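Local structure of EAL/GGDEF domain protein (Methylococcus capsulatus, 3ICL) at residues L34-N40 / V118-G124; V68-T73 / I84-K90; N94-Q100 / N156-F160. The protein is of unspecified function but belongs to the GGDEF domain family, compact alpha/beta domains built on a central mixed sheet flanked by helices. The protein carries 1 engineered substitution. All coordinates share one frame; numbering follows the deposited sequence.

Interaction 1. Residues L34-N40 / V118-G124; sequences LFLDVDN and VISVSIG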
ATOM      1  N   LEU A  34       4.682   1.549  -2.841  1.00 15.09           N
ATOM      2  CA  LEU A  34       4.169   1.970  -1.545  1.00 15.28           C
ATOM      3  C   LEU A  34       3.872   0.688  -0.781  1.00 16.39           C
ATOM      4  O   LEU A  34       3.324  -0.258  -1.341  1.00 17.04           O
ATOM      5  CB  LEU A  34       2.887   2.802  -1.692  1.00 14.81           C
ATOM      6  CG  LEU A  34       3.029   4.314  -1.932  1.00 22.30           C
ATOM      7  CD1 LEU A  34       3.907   4.577  -3.138  1.00 20.98           C
ATOM      8  CD2 LEU A  34       1.652   4.930  -2.120  1.00 31.20           C
ATOM      9  N   PHE A  35       4.261   0.650   0.487  1.00 15.31           N
ATOM     10  CA  PHE A  35       4.023  -0.510   1.334  1.00 14.31           C
ATOM     11  C   PHE A  35       3.147   0.037   2.456  1.00 15.09           C
ATOM     12  O   PHE A  35       3.609   0.811   3.291  1.00 16.32           O
ATOM     13  CB  PHE A  35       5.352  -1.042   1.891  1.00 10.51           C
ATOM     14  CG  PHE A  35       5.427  -2.548   1.973  1.00 15.00           C
ATOM     15  CD1 PHE A  35       4.487  -3.273   2.705  1.00 20.44           C
ATOM     16  CD2 PHE A  35       6.462  -3.239   1.342  1.00  9.94           C
ATOM     17  CE1 PHE A  35       4.578  -4.667   2.811  1.00 20.32           C
ATOM     18  CE2 PHE A  35       6.564  -4.635   1.442  1.00 12.94           C
ATOM     19  CZ  PHE A  35       5.621  -5.348   2.177  1.00 15.71           C
ATOM     20  N   LEU A  36       1.881  -0.358   2.461  1.00 14.15           N
ATOM     21  CA  LEU A  36       0.928   0.134   3.446  1.00 14.68           C
ATOM     22  C   LEU A  36       0.642  -0.857   4.559  1.00 16.34           C
ATOM     23  O   LEU A  36       0.505  -2.058   4.328  1.00 19.54           O
ATOM     24  CB  LEU A  36      -0.367   0.521   2.733  1.00 14.10           C
ATOM     25  CG  LEU A  36      -1.515   1.148   3.521  1.00 15.50           C
ATOM     26  CD1 LEU A  36      -2.375   1.956   2.556  1.00 18.28           C
ATOM     27  CD2 LEU A  36      -2.335   0.076   4.210  1.00 14.72           C
ATOM     28  N   ASP A  37       0.539  -0.334   5.773  1.00 15.67           N
ATOM     29  CA  ASP A  37       0.280  -1.158   6.943  1.00 16.58           C
ATOM     30  C   ASP A  37      -0.973  -0.659   7.639  1.00 22.39           C
ATOM     31  O   ASP A  37      -1.120   0.545   7.873  1.00 19.78           O
ATOM     32  CB  ASP A  37       1.459  -1.045   7.914  1.00 12.32           C
ATOM     33  CG  ASP A  37       1.372  -2.014   9.068  1.00 18.77           C
ATOM     34  OD1 ASP A  37       0.283  -2.575   9.322  1.00 20.37           O
ATOM     35  OD2 ASP A  37       2.409  -2.208   9.735  1.00 21.90           O
ATOM     36  N   VAL A  38      -1.891  -1.571   7.938  1.00 15.64           N
ATOM     37  CA  VAL A  38      -3.085  -1.191   8.677  1.00 16.38           C
ATOM     38  C   VAL A  38      -2.600  -1.427  10.097  1.00 16.17           C
ATOM     39  O   VAL A  38      -2.664  -2.541  10.622  1.00 19.14           O
ATOM     40  CB  VAL A  38      -4.288  -2.089   8.350  1.00 21.05           C
ATOM     41  CG1 VAL A  38      -5.492  -1.666   9.177  1.00 26.61           C
ATOM     42  CG2 VAL A  38      -4.622  -1.976   6.869  1.00 19.61           C
ATOM     43  N   ASP A  39      -2.075  -0.361  10.690  1.00 21.08           N
ATOM     44  CA  ASP A  39      -1.498  -0.404  12.025  1.00 26.45           C
ATOM     45  C   ASP A  39      -2.317  -1.031  13.141  1.00 28.49           C
ATOM     46  O   ASP A  39      -1.780  -1.803  13.934  1.00 28.55           O
ATOM     47  CB  ASP A  39      -1.074   1.003  12.461  1.00 23.40           C
ATOM     48  CG  ASP A  39      -0.042   1.623  11.530  1.00 21.82           C
ATOM     49  OD1 ASP A  39       0.671   0.872  10.829  1.00 16.98           O
ATOM     50  OD2 ASP A  39       0.064   2.868  11.512  1.00 20.04           O
ATOM     51  N   ASN A  40      -3.605  -0.710  13.220  1.00 19.20           N
ATOM     52  CA  ASN A  40      -4.427  -1.247  14.302  1.00 25.89           C
ATOM     53  C   ASN A  40      -5.325  -2.420  13.910  1.00 30.98           C
ATOM     54  O   ASN A  40      -6.289  -2.739  14.607  1.00 32.19           O
ATOM     55  CB  ASN A  40      -5.263  -0.111  14.920  1.00 21.10           C
ATOM     56  CG  ASN A  40      -6.269   0.477  13.947  1.00 26.99           C
ATOM     57  OD1 ASN A  40      -6.126   0.351  12.729  1.00 27.88           O
ATOM     58  ND2 ASN A  40      -7.288   1.141  14.483  1.00 29.61           N
ATOM     59  N   VAL A 118     -12.336   2.957  12.649  1.00 28.08           N
ATOM     60  CA  VAL A 118     -11.365   3.896  12.117  1.00 27.53           C
ATOM     61  C   VAL A 118     -10.005   3.209  12.182  1.00 23.87           C
ATOM     62  O   VAL A 118      -9.533   2.851  13.256  1.00 25.82           O
ATOM     63  CB  VAL A 118     -11.337   5.206  12.940  1.00 31.43           C
ATOM     64  CG1 VAL A 118     -11.137   4.896  14.417  1.00 42.46           C
ATOM     65  CG2 VAL A 118     -10.227   6.114  12.431  1.00 22.38           C
ATOM     66  N   ILE A 119      -9.386   2.989  11.028  1.00 22.76           N
ATOM     67  CA  ILE A 119      -8.082   2.339  11.021  1.00 22.62           C
ATOM     68  C   ILE A 119      -6.986   3.381  11.030  1.00 21.39           C
ATOM     69  O   ILE A 119      -7.198   4.521  10.601  1.00 19.64           O
ATOM     70  CB  ILE A 119      -7.864   1.445   9.771  1.00 20.24           C
ATOM     71  CG1 ILE A 119      -8.055   2.271   8.496  1.00 19.22           C
ATOM     72  CG2 ILE A 119      -8.797   0.243   9.815  1.00 21.65           C
ATOM     73  CD1 ILE A 119      -7.701   1.538   7.232  1.00 27.45           C
ATOM     74  N   SER A 120      -5.823   2.989  11.539  1.00 21.01           N
ATOM     75  CA  SER A 120      -4.652   3.859  11.561  1.00 22.59           C
ATOM     76  C   SER A 120      -3.756   3.256  10.469  1.00 21.29           C
ATOM     77  O   SER A 120      -3.633   2.034  10.371  1.00 27.36           O
ATOM     78  CB  SER A 120      -3.978   3.812  12.937  1.00 21.92           C
ATOM     79  OG  SER A 120      -3.661   2.483  13.296  1.00 30.50           O
ATOM     80  N   VAL A 121      -3.143   4.106   9.651  1.00 20.63           N
ATOM     81  CA  VAL A 121      -2.326   3.642   8.527  1.00 16.94           C
ATOM     82  C   VAL A 121      -0.919   4.239   8.462  1.00 21.27           C
ATOM     83  O   VAL A 121      -0.720   5.409   8.782  1.00 21.69           O
ATOM     84  CB  VAL A 121      -3.044   3.978   7.184  1.00 20.48           C
ATOM     85  CG1 VAL A 121      -2.184   3.587   6.000  1.00 17.10           C
ATOM     86  CG2 VAL A 121      -4.395   3.269   7.120  1.00 21.98           C
ATOM     87  N   SER A 122       0.050   3.427   8.048  1.00 13.06           N
ATOM     88  CA  SER A 122       1.435   3.887   7.892  1.00 15.79           C
ATOM     89  C   SER A 122       1.923   3.437   6.527  1.00 16.79           C
ATOM     90  O   SER A 122       1.762   2.275   6.156  1.00 17.91           O
ATOM     91  CB  SER A 122       2.350   3.312   8.973  1.00 13.43           C
ATOM     92  OG  SER A 122       2.191   3.997  10.200  1.00 21.56           O
ATOM     93  N   ILE A 123       2.524   4.357   5.782  1.00 12.16           N
ATOM     94  CA  ILE A 123       3.003   4.043   4.448  1.00 12.62           C
ATOM     95  C   ILE A 123       4.486   4.328   4.229  1.00 17.30           C
ATOM     96  O   ILE A 123       4.980   5.410   4.555  1.00 15.54           O
ATOM     97  CB  ILE A 123       2.214   4.838   3.388  1.00 13.18           C
ATOM     98  CG1 ILE A 123       0.717   4.534   3.514  1.00 18.66           C
ATOM     99  CG2 ILE A 123       2.729   4.489   1.994  1.00 14.40           C
ATOM    100  CD1 ILE A 123      -0.159   5.339   2.567  1.00 27.90           C
ATOM    101  N   GLY A 124       5.184   3.349   3.667  1.00 15.00           N
ATOM    102  CA  GLY A 124       6.594   3.523   3.359  1.00 14.79           C
ATOM    103  C   GLY A 124       6.705   3.647   1.850  1.00 13.96           C
ATOM    104  O   GLY A 124       6.010   2.933   1.123  1.00 17.27           O
TER

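Interaction 2. Residues V68-T73 / I84-K90; sequences VRDGDT and ILLNGAK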
ATOM      1  N   VAL A  68      -5.436   5.067  -6.322  1.00 17.75           N
ATOM      2  CA  VAL A  68      -4.275   4.940  -7.201  1.00 18.21           C
ATOM      3  C   VAL A  68      -4.727   5.239  -8.628  1.00 24.53           C
ATOM      4  O   VAL A  68      -5.844   5.709  -8.827  1.00 22.62           O
ATOM      5  CB  VAL A  68      -3.640   3.522  -7.121  1.00 16.51           C
ATOM      6  CG1 VAL A  68      -3.098   3.287  -5.715  1.00 21.69           C
ATOM      7  CG2 VAL A  68      -4.662   2.444  -7.475  1.00 16.34           C
ATOM      8  N   ARG A  69      -3.869   4.998  -9.619  1.00 20.61           N
ATOM      9  CA  ARG A  69      -4.251   5.264 -11.005  1.00 19.86           C
ATOM     10  C   ARG A  69      -4.573   3.976 -11.753  1.00 26.91           C
ATOM     11  O   ARG A  69      -4.072   2.904 -11.414  1.00 22.19           O
ATOM     12  CB  ARG A  69      -3.138   6.006 -11.764  1.00 24.25           C
ATOM     13  CG  ARG A  69      -2.769   7.393 -11.220  1.00 25.23           C
ATOM     14  CD  ARG A  69      -1.795   7.282 -10.057  1.00 25.25           C
ATOM     15  NE  ARG A  69      -0.703   6.372 -10.384  1.00 25.77           N
ATOM     16  CZ  ARG A  69       0.255   6.635 -11.265  1.00 23.36           C
ATOM     17  NH1 ARG A  69       0.267   7.794 -11.909  1.00 19.87           N
ATOM     18  NH2 ARG A  69       1.186   5.726 -11.522  1.00 20.91           N
ATOM     19  N   ASP A  70      -5.417   4.080 -12.773  1.00 27.22           N
ATOM     20  CA  ASP A  70      -5.758   2.910 -13.567  1.00 30.45           C
ATOM     21  C   ASP A  70      -4.421   2.426 -14.119  1.00 25.46           C
ATOM     22  O   ASP A  70      -3.630   3.223 -14.620  1.00 26.03           O
ATOM     23  CB  ASP A  70      -6.704   3.296 -14.705  1.00 42.09           C
ATOM     24  CG  ASP A  70      -7.210   2.092 -15.478  1.00 52.56           C
ATOM     25  OD1 ASP A  70      -7.857   1.219 -14.862  1.00 50.25           O
ATOM     26  OD2 ASP A  70      -6.956   2.019 -16.698  1.00 60.72           O
ATOM     27  N   GLY A  71      -4.154   1.131 -14.009  1.00 23.85           N
ATOM     28  CA  GLY A  71      -2.882   0.617 -14.488  1.00 30.44           C
ATOM     29  C   GLY A  71      -1.968   0.247 -13.329  1.00 23.67           C
ATOM     30  O   GLY A  71      -1.005  -0.500 -13.507  1.00 26.62           O
ATOM     31  N   ASP A  72      -2.254   0.778 -12.143  1.00 25.51           N
ATOM     32  CA  ASP A  72      -1.449   0.456 -10.966  1.00 17.22           C
ATOM     33  C   ASP A  72      -1.944  -0.874 -10.399  1.00 21.26           C
ATOM     34  O   ASP A  72      -3.071  -1.287 -10.672  1.00 26.34           O
ATOM     35  CB  ASP A  72      -1.579   1.543  -9.891  1.00 17.22           C
ATOM     36  CG  ASP A  72      -0.970   2.870 -10.316  1.00 21.49           C
ATOM     37  OD1 ASP A  72      -0.135   2.880 -11.248  1.00 22.39           O
ATOM     38  OD2 ASP A  72      -1.318   3.901  -9.702  1.00 20.30           O
ATOM     39  N   THR A  73      -1.108  -1.540  -9.606  1.00 24.68           N
ATOM     40  CA  THR A  73      -1.485  -2.821  -9.019  1.00 21.44           C
ATOM     41  C   THR A  73      -1.385  -2.789  -7.500  1.00 19.57           C
ATOM     42  O   THR A  73      -0.458  -2.202  -6.939  1.00 12.87           O
ATOM     43  CB  THR A  73      -0.588  -3.961  -9.551  1.00 31.38           C
ATOM     44  OG1 THR A  73      -0.668  -3.999 -10.978  1.00 32.64           O
ATOM     45  CG2 THR A  73      -1.042  -5.308  -9.000  1.00 33.62           C
ATOM     46  N   ILE A  84       1.721  -1.610  -3.001  1.00 15.06           N
ATOM     47  CA  ILE A  84       1.134  -0.802  -4.052  1.00 15.42           C
ATOM     48  C   ILE A  84       2.163  -0.401  -5.103  1.00 17.50           C
ATOM     49  O   ILE A  84       3.151   0.265  -4.802  1.00 14.74           O
ATOM     50  CB  ILE A  84       0.500   0.449  -3.413  1.00 12.74           C
ATOM     51  CG1 ILE A  84      -0.594  -0.005  -2.442  1.00 11.88           C
ATOM     52  CG2 ILE A  84      -0.021   1.395  -4.481  1.00 18.71           C
ATOM     53  CD1 ILE A  84      -0.876   0.970  -1.319  1.00 27.34           C
ATOM     54  N   LEU A  85       1.921  -0.814  -6.337  1.00 10.61           N
ATOM     55  CA  LEU A  85       2.811  -0.504  -7.446  1.00 14.19           C
ATOM     56  C   LEU A  85       2.281   0.645  -8.287  1.00 15.43           C
ATOM     57  O   LEU A  85       1.176   0.571  -8.823  1.00 15.85           O
ATOM     58  CB  LEU A  85       2.988  -1.741  -8.337  1.00 18.40           C
ATOM     59  CG  LEU A  85       3.525  -1.550  -9.759  1.00 21.35           C
ATOM     60  CD1 LEU A  85       4.894  -0.872  -9.744  1.00 22.60           C
ATOM     61  CD2 LEU A  85       3.608  -2.915 -10.437  1.00 24.83           C
ATOM     62  N   LEU A  86       3.065   1.714  -8.385  1.00 16.45           N
ATOM     63  CA  LEU A  86       2.691   2.854  -9.208  1.00 20.32           C
ATOM     64  C   LEU A  86       3.457   2.654 -10.514  1.00 22.43           C
ATOM     65  O   LEU A  86       4.669   2.849 -10.586  1.00 22.99           O
ATOM     66  CB  LEU A  86       3.079   4.169  -8.525  1.00 17.54           C
ATOM     67  CG  LEU A  86       2.450   4.373  -7.140  1.00 18.32           C
ATOM     68  CD1 LEU A  86       2.755   5.777  -6.663  1.00 16.76           C
ATOM     69  CD2 LEU A  86       0.939   4.154  -7.190  1.00 12.87           C
ATOM     70  N   ASN A  87       2.724   2.244 -11.540  1.00 15.14           N
ATOM     71  CA  ASN A  87       3.286   1.935 -12.852  1.00 21.31           C
ATOM     72  C   ASN A  87       3.595   3.191 -13.667  1.00 20.17           C
ATOM     73  O   ASN A  87       2.907   3.492 -14.644  1.00 22.12           O
ATOM     74  CB  ASN A  87       2.288   1.029 -13.582  1.00 20.45           C
ATOM     75  CG  ASN A  87       2.858   0.414 -14.838  1.00 33.98           C
ATOM     76  OD1 ASN A  87       4.073   0.338 -15.016  1.00 33.43           O
ATOM     77  ND2 ASN A  87       1.974  -0.052 -15.713  1.00 41.01           N
ATOM     78  N   GLY A  88       4.649   3.902 -13.266  1.00 18.11           N
ATOM     79  CA  GLY A  88       5.015   5.143 -13.926  1.00 23.19           C
ATOM     80  C   GLY A  88       4.325   6.228 -13.123  1.00 22.33           C
ATOM     81  O   GLY A  88       3.152   6.521 -13.346  1.00 21.09           O
ATOM     82  N   ALA A  89       5.053   6.828 -12.187  1.00 22.02           N
ATOM     83  CA  ALA A  89       4.485   7.835 -11.294  1.00 19.41           C
ATOM     84  C   ALA A  89       4.650   9.299 -11.683  1.00 22.07           C
ATOM     85  O   ALA A  89       4.679  10.169 -10.814  1.00 18.09           O
ATOM     86  CB  ALA A  89       5.033   7.620  -9.887  1.00 16.19           C
ATOM     87  N   LYS A  90       4.745   9.581 -12.974  1.00 21.01           N
ATOM     88  CA  LYS A  90       4.892  10.963 -13.407  1.00 23.21           C
ATOM     89  C   LYS A  90       3.767  11.824 -12.837  1.00 25.78           C
ATOM     90  O   LYS A  90       2.604  11.413 -12.799  1.00 21.26           O
ATOM     91  CB  LYS A  90       4.883  11.054 -14.935  1.00 27.68           C
ATOM     92  CG  LYS A  90       5.069  12.476 -15.460  1.00 29.96           C
ATOM     93  CD  LYS A  90       5.253  12.499 -16.974  1.00 35.39           C
ATOM     94  CE  LYS A  90       5.681  13.883 -17.456  1.00 45.83           C
ATOM     95  NZ  LYS A  90       6.024  13.905 -18.908  1.00 51.44           N
TER

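Interaction 3. Residues N94-Q100 / N156-F160; sequences NGALVAQ and NYQFF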
ATOM      1  N   ASN A  94       6.717  11.488  -7.085  1.00 21.45           N
ATOM      2  CA  ASN A  94       7.288  10.218  -6.647  1.00 19.32           C
ATOM      3  C   ASN A  94       6.349   9.447  -5.731  1.00 18.78           C
ATOM      4  O   ASN A  94       6.782   8.862  -4.730  1.00 13.34           O
ATOM      5  CB  ASN A  94       8.620  10.465  -5.937  1.00 20.19           C
ATOM      6  CG  ASN A  94       9.601  11.220  -6.805  1.00 26.48           C
ATOM      7  OD1 ASN A  94       9.980  12.352  -6.501  1.00 26.03           O
ATOM      8  ND2 ASN A  94      10.009  10.598  -7.903  1.00 21.06           N
ATOM      9  N   GLY A  95       5.063   9.460  -6.076  1.00 17.17           N
ATOM     10  CA  GLY A  95       4.068   8.752  -5.296  1.00 16.64           C
ATOM     11  C   GLY A  95       3.506   9.458  -4.076  1.00 15.10           C
ATOM     12  O   GLY A  95       2.536   8.983  -3.500  1.00 14.84           O
ATOM     13  N   ALA A  96       4.089  10.584  -3.672  1.00 15.81           N
ATOM     14  CA  ALA A  96       3.600  11.288  -2.490  1.00 13.35           C
ATOM     15  C   ALA A  96       2.131  11.690  -2.600  1.00 16.15           C
ATOM     16  O   ALA A  96       1.379  11.595  -1.626  1.00 15.59           O
ATOM     17  CB  ALA A  96       4.463  12.519  -2.214  1.00 10.63           C
ATOM     18  N   LEU A  97       1.717  12.139  -3.782  1.00 13.03           N
ATOM     19  CA  LEU A  97       0.329  12.545  -3.971  1.00 14.01           C
ATOM     20  C   LEU A  97      -0.601  11.336  -3.944  1.00 18.00           C
ATOM     21  O   LEU A  97      -1.775  11.463  -3.610  1.00 18.71           O
ATOM     22  CB  LEU A  97       0.161  13.311  -5.291  1.00 15.17           C
ATOM     23  CG  LEU A  97       0.922  14.639  -5.375  1.00 20.56           C
ATOM     24  CD1 LEU A  97       0.580  15.352  -6.681  1.00 27.07           C
ATOM     25  CD2 LEU A  97       0.552  15.517  -4.178  1.00 15.97           C
ATOM     26  N   VAL A  98      -0.078  10.162  -4.290  1.00 14.96           N
ATOM     27  CA  VAL A  98      -0.892   8.949  -4.273  1.00 16.02           C
ATOM     28  C   VAL A  98      -1.035   8.504  -2.819  1.00 16.62           C
ATOM     29  O   VAL A  98      -2.114   8.126  -2.386  1.00 18.74           O
ATOM     30  CB  VAL A  98      -0.255   7.818  -5.123  1.00 18.66           C
ATOM     31  CG1 VAL A  98      -1.053   6.536  -4.967  1.00 20.71           C
ATOM     32  CG2 VAL A  98      -0.229   8.221  -6.584  1.00 22.62           C
ATOM     33  N   ALA A  99       0.054   8.573  -2.060  1.00 14.61           N
ATOM     34  CA  ALA A  99       0.026   8.208  -0.656  1.00 13.94           C
ATOM     35  C   ALA A  99      -0.960   9.113   0.102  1.00 22.77           C
ATOM     36  O   ALA A  99      -1.656   8.665   1.018  1.00 21.27           O
ATOM     37  CB  ALA A  99       1.427   8.349  -0.060  1.00 11.47           C
ATOM     38  N   GLN A 100      -1.011  10.389  -0.272  1.00 18.00           N
ATOM     39  CA  GLN A 100      -1.918  11.325   0.383  1.00 16.18           C
ATOM     40  C   GLN A 100      -3.378  11.012   0.058  1.00 22.29           C
ATOM     41  O   GLN A 100      -4.255  11.134   0.916  1.00 20.65           O
ATOM     42  CB  GLN A 100      -1.571  12.759  -0.024  1.00 15.57           C
ATOM     43  CG  GLN A 100      -0.330  13.278   0.689  1.00 21.81           C
ATOM     44  CD  GLN A 100       0.228  14.542   0.075  1.00 18.64           C
ATOM     45  OE1 GLN A 100      -0.455  15.241  -0.676  1.00 22.40           O
ATOM     46  NE2 GLN A 100       1.473  14.850   0.401  1.00  9.58           N
ATOM     47  N   ASN A 156       0.426   8.306   8.450  1.00 18.32           N
ATOM     48  CA  ASN A 156       1.555   9.005   7.855  1.00 18.11           C
ATOM     49  C   ASN A 156       2.255   8.191   6.784  1.00 17.29           C
ATOM     50  O   ASN A 156       1.954   7.017   6.568  1.00 23.15           O
ATOM     51  CB  ASN A 156       2.563   9.324   8.953  1.00 25.15           C
ATOM     52  CG  ASN A 156       2.993   8.078   9.724  1.00 29.81           C
ATOM     53  OD1 ASN A 156       2.346   7.032   9.646  1.00 28.56           O
ATOM     54  ND2 ASN A 156       4.076   8.193  10.482  1.00 29.43           N
ATOM     55  N   TYR A 157       3.206   8.829   6.119  1.00 10.65           N
ATOM     56  CA  TYR A 157       3.984   8.165   5.097  1.00 13.33           C
ATOM     57  C   TYR A 157       5.380   8.757   5.115  1.00 20.05           C
ATOM     58  O   TYR A 157       5.596   9.850   5.635  1.00 20.95           O
ATOM     59  CB  TYR A 157       3.345   8.342   3.710  1.00 17.70           C
ATOM     60  CG  TYR A 157       3.471   9.722   3.074  1.00 17.63           C
ATOM     61  CD1 TYR A 157       4.661  10.138   2.470  1.00 19.02           C
ATOM     62  CD2 TYR A 157       2.381  10.595   3.039  1.00 21.97           C
ATOM     63  CE1 TYR A 157       4.758  11.387   1.841  1.00 17.97           C
ATOM     64  CE2 TYR A 157       2.469  11.843   2.416  1.00 18.40           C
ATOM     65  CZ  TYR A 157       3.657  12.229   1.818  1.00 15.52           C
ATOM     66  OH  TYR A 157       3.728  13.454   1.190  1.00 17.21           O
ATOM     67  N   GLN A 158       6.336   8.015   4.581  1.00 18.19           N
ATOM     68  CA  GLN A 158       7.692   8.520   4.493  1.00 21.99           C
ATOM     69  C   GLN A 158       8.473   7.738   3.453  1.00 16.36           C
ATOM     70  O   GLN A 158       8.220   6.548   3.224  1.00 17.45           O
ATOM     71  CB  GLN A 158       8.387   8.474   5.858  1.00 29.89           C
ATOM     72  CG  GLN A 158       8.880   7.133   6.310  1.00 41.58           C
ATOM     73  CD  GLN A 158       9.708   7.253   7.576  1.00 47.26           C
ATOM     74  OE1 GLN A 158       9.208   7.680   8.616  1.00 49.48           O
ATOM     75  NE2 GLN A 158      10.982   6.888   7.491  1.00 46.86           N
ATOM     76  N   PHE A 159       9.400   8.424   2.796  1.00 11.14           N
ATOM     77  CA  PHE A 159      10.228   7.801   1.771  1.00 15.23           C
ATOM     78  C   PHE A 159      11.417   7.112   2.415  1.00 19.53           C
ATOM     79  O   PHE A 159      11.877   7.523   3.476  1.00 16.78           O
ATOM     80  CB  PHE A 159      10.773   8.840   0.793  1.00 12.11           C
ATOM     81  CG  PHE A 159       9.745   9.418  -0.126  1.00 15.76           C
ATOM     82  CD1 PHE A 159       8.965  10.498   0.266  1.00 15.22           C
ATOM     83  CD2 PHE A 159       9.586   8.904  -1.414  1.00 16.89           C
ATOM     84  CE1 PHE A 159       8.041  11.069  -0.611  1.00 21.70           C
ATOM     85  CE2 PHE A 159       8.666   9.466  -2.298  1.00 14.93           C
ATOM     86  CZ  PHE A 159       7.892  10.551  -1.895  1.00 20.05           C
ATOM     87  N   PHE A 160      11.913   6.068   1.765  1.00 13.15           N
ATOM     88  CA  PHE A 160      13.077   5.359   2.262  1.00 16.52           C
ATOM     89  C   PHE A 160      14.267   6.318   2.195  1.00 21.88           C
ATOM     90  O   PHE A 160      14.384   7.097   1.249  1.00 18.98           O
ATOM     91  CB  PHE A 160      13.355   4.130   1.389  1.00 14.81           C
ATOM     92  CG  PHE A 160      14.627   3.404   1.748  1.00 17.28           C
ATOM     93  CD1 PHE A 160      15.761   3.518   0.944  1.00 17.22           C
ATOM     94  CD2 PHE A 160      14.701   2.635   2.903  1.00 16.78           C
ATOM     95  CE1 PHE A 160      16.949   2.878   1.288  1.00 23.45           C
ATOM     96  CE2 PHE A 160      15.883   1.993   3.257  1.00 19.06           C
ATOM     97  CZ  PHE A 160      17.011   2.114   2.446  1.00 22.54           C
TER

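Interaction 1. Residues L34-N40 / V118-G124
L36 and V121 meet on one face of an antiparallel strand pair. With CG anti to its backbone N (chi1 -176°), L36 leans over the neighbouring strand, and its CG sits 3.5 Å from CG1 of V121, with both methyls also against that one carbon. CD1 of L36 also touches CD1 of I123, at 4.0 Å. I123 in turn sends CG2 to CG of L34 at 3.9 Å, and V38 offers CG1 to I119, so a continuous apolar seam runs along this side. F35 and D37 point to the other face, while their backbones pair in hydrogen-bonded register with G124 and S122. Past V38 side chains carry on the pairing. The amide of N40 bridges two backbone groups of 118-120: OD1 accepts from S120 N at 2.9 Å, with the donor well above the carbonyl plane, and ND2 gives a bond in its own plane to V118 O at 3.1 Å. One residue back, D39 brings OD2 within 2.7 Å of S122 OG, whose proton also has N156 OD1 in range. The apolar seam is covered by helix 96-106, through I102 and L106, and by helix 50-67, through I64 and L56; helix 135-152 touches F35 and D37 on the other face, while strand 81-86 continues the sheet beyond strand 32-38.

Interaction 2. Residues V68-T73 / I84-K90
Bends at chi2 (83°) and chi3 (47°) curl R69 back on itself, bringing its guanidinium beside D72 and up to the carbonyl of G88. D72 has its CG beside its own backbone N and anti to the carbonyl carbon (chi1 -67°), a setting that lays the carboxylate between the arginine and segment 84-90. Each oxygen then has its own task. OD2 takes NE of R69 at 2.6 Å on its syn lone pair, a salt bridge, and also accepts the backbone N of R69 at 2.8 Å from above the carboxylate plane. OD1 reaches across to the backbone N of N87 at 2.9 Å, again met from above that plane, and receives a weak bond from NH2 of R69. The same NH2 makes an almost straight bond, in the plane of the guanidinium, to G88 O at 2.8 Å. The carbonyl is approached from above its plane, not along a lone pair. Beside these polar groups L86 brings CD2 to within 3.4 Å of D72 OD2, and V68 CG1 packs on I84 CG2 at 3.8 Å. The backbones join further on, T73 pairing with L85 through two bonds, the shorter from L85 N to T73 O at 2.8 Å. R69 to D72 form a type II turn, and their R-x-x-D sequence stands just ahead of the GGDEF-type signature, the place of the regulatory I-site in relatives. Here arginine and aspartate satisfy each other while both also grip the backbone of 87-88. Such pairing would tend to keep D72 ionised and hold the guanidinium in one orientation.

Interaction 3. Residues N94-Q100 / N156-F160
Y157 spans the gap between strand 156-159 and helix 96-106, its ring lying under A99 and its hydroxyl ending at Q100. From CB the ring sets off between the backbone N and the carbonyl carbon (chi1 73°), a torsion that carries it toward the helix. At CG and CD2 it meets the methyl of A99, a CH-pi contact over one face with CB 3.9 Å from CD2 and offset toward the rim. CE2 comes next, with CG of Q100 against it at 3.6 Å. CZ touches CB of A96, and the hydroxyl finishes 3.6 Å from that same CB while accepting a bond from NE2 of Q100 at 2.8 Å. That bond is bent; the amide and ring planes are 38° apart, and the two side chains meet at a slant. Two residues along, F159 brings its ring edge to the helix start: CE2 is 3.1 Å from N94 O, and CZ lies 4.0 Å from A96 CB. Small alanines on the helix thus receive aromatic rings from the sheet's edge strand, which runs parallel to strand 121-127: helix-on-sheet packing within the alpha/beta GGDEF fold.

Overall arrangement
One sheet carries all three contacts. Interactions 1 and 2 share the sheet through neighbouring strands 32-38 and 81-86, their centres about 18 Å apart, and are joined by a probable hydrogen bond from I84 N to L34 O (2.7 Å). Interaction 3 extends the other side: N156 O lies 2.8 Å from I123 N, again a probable hydrogen bond. The helix of interaction 3 also ties the other two together, with A99 CA 3.9 Å from L34 CD2 and V98 CG1 3.8 Å from L86 CD2. On the face carrying F35 and D37, a bound sulfate ion lies about 3 Å from the D37 side chain between nearest atoms; it probably comes from the crystallisation liquor, though such ions often mark pockets.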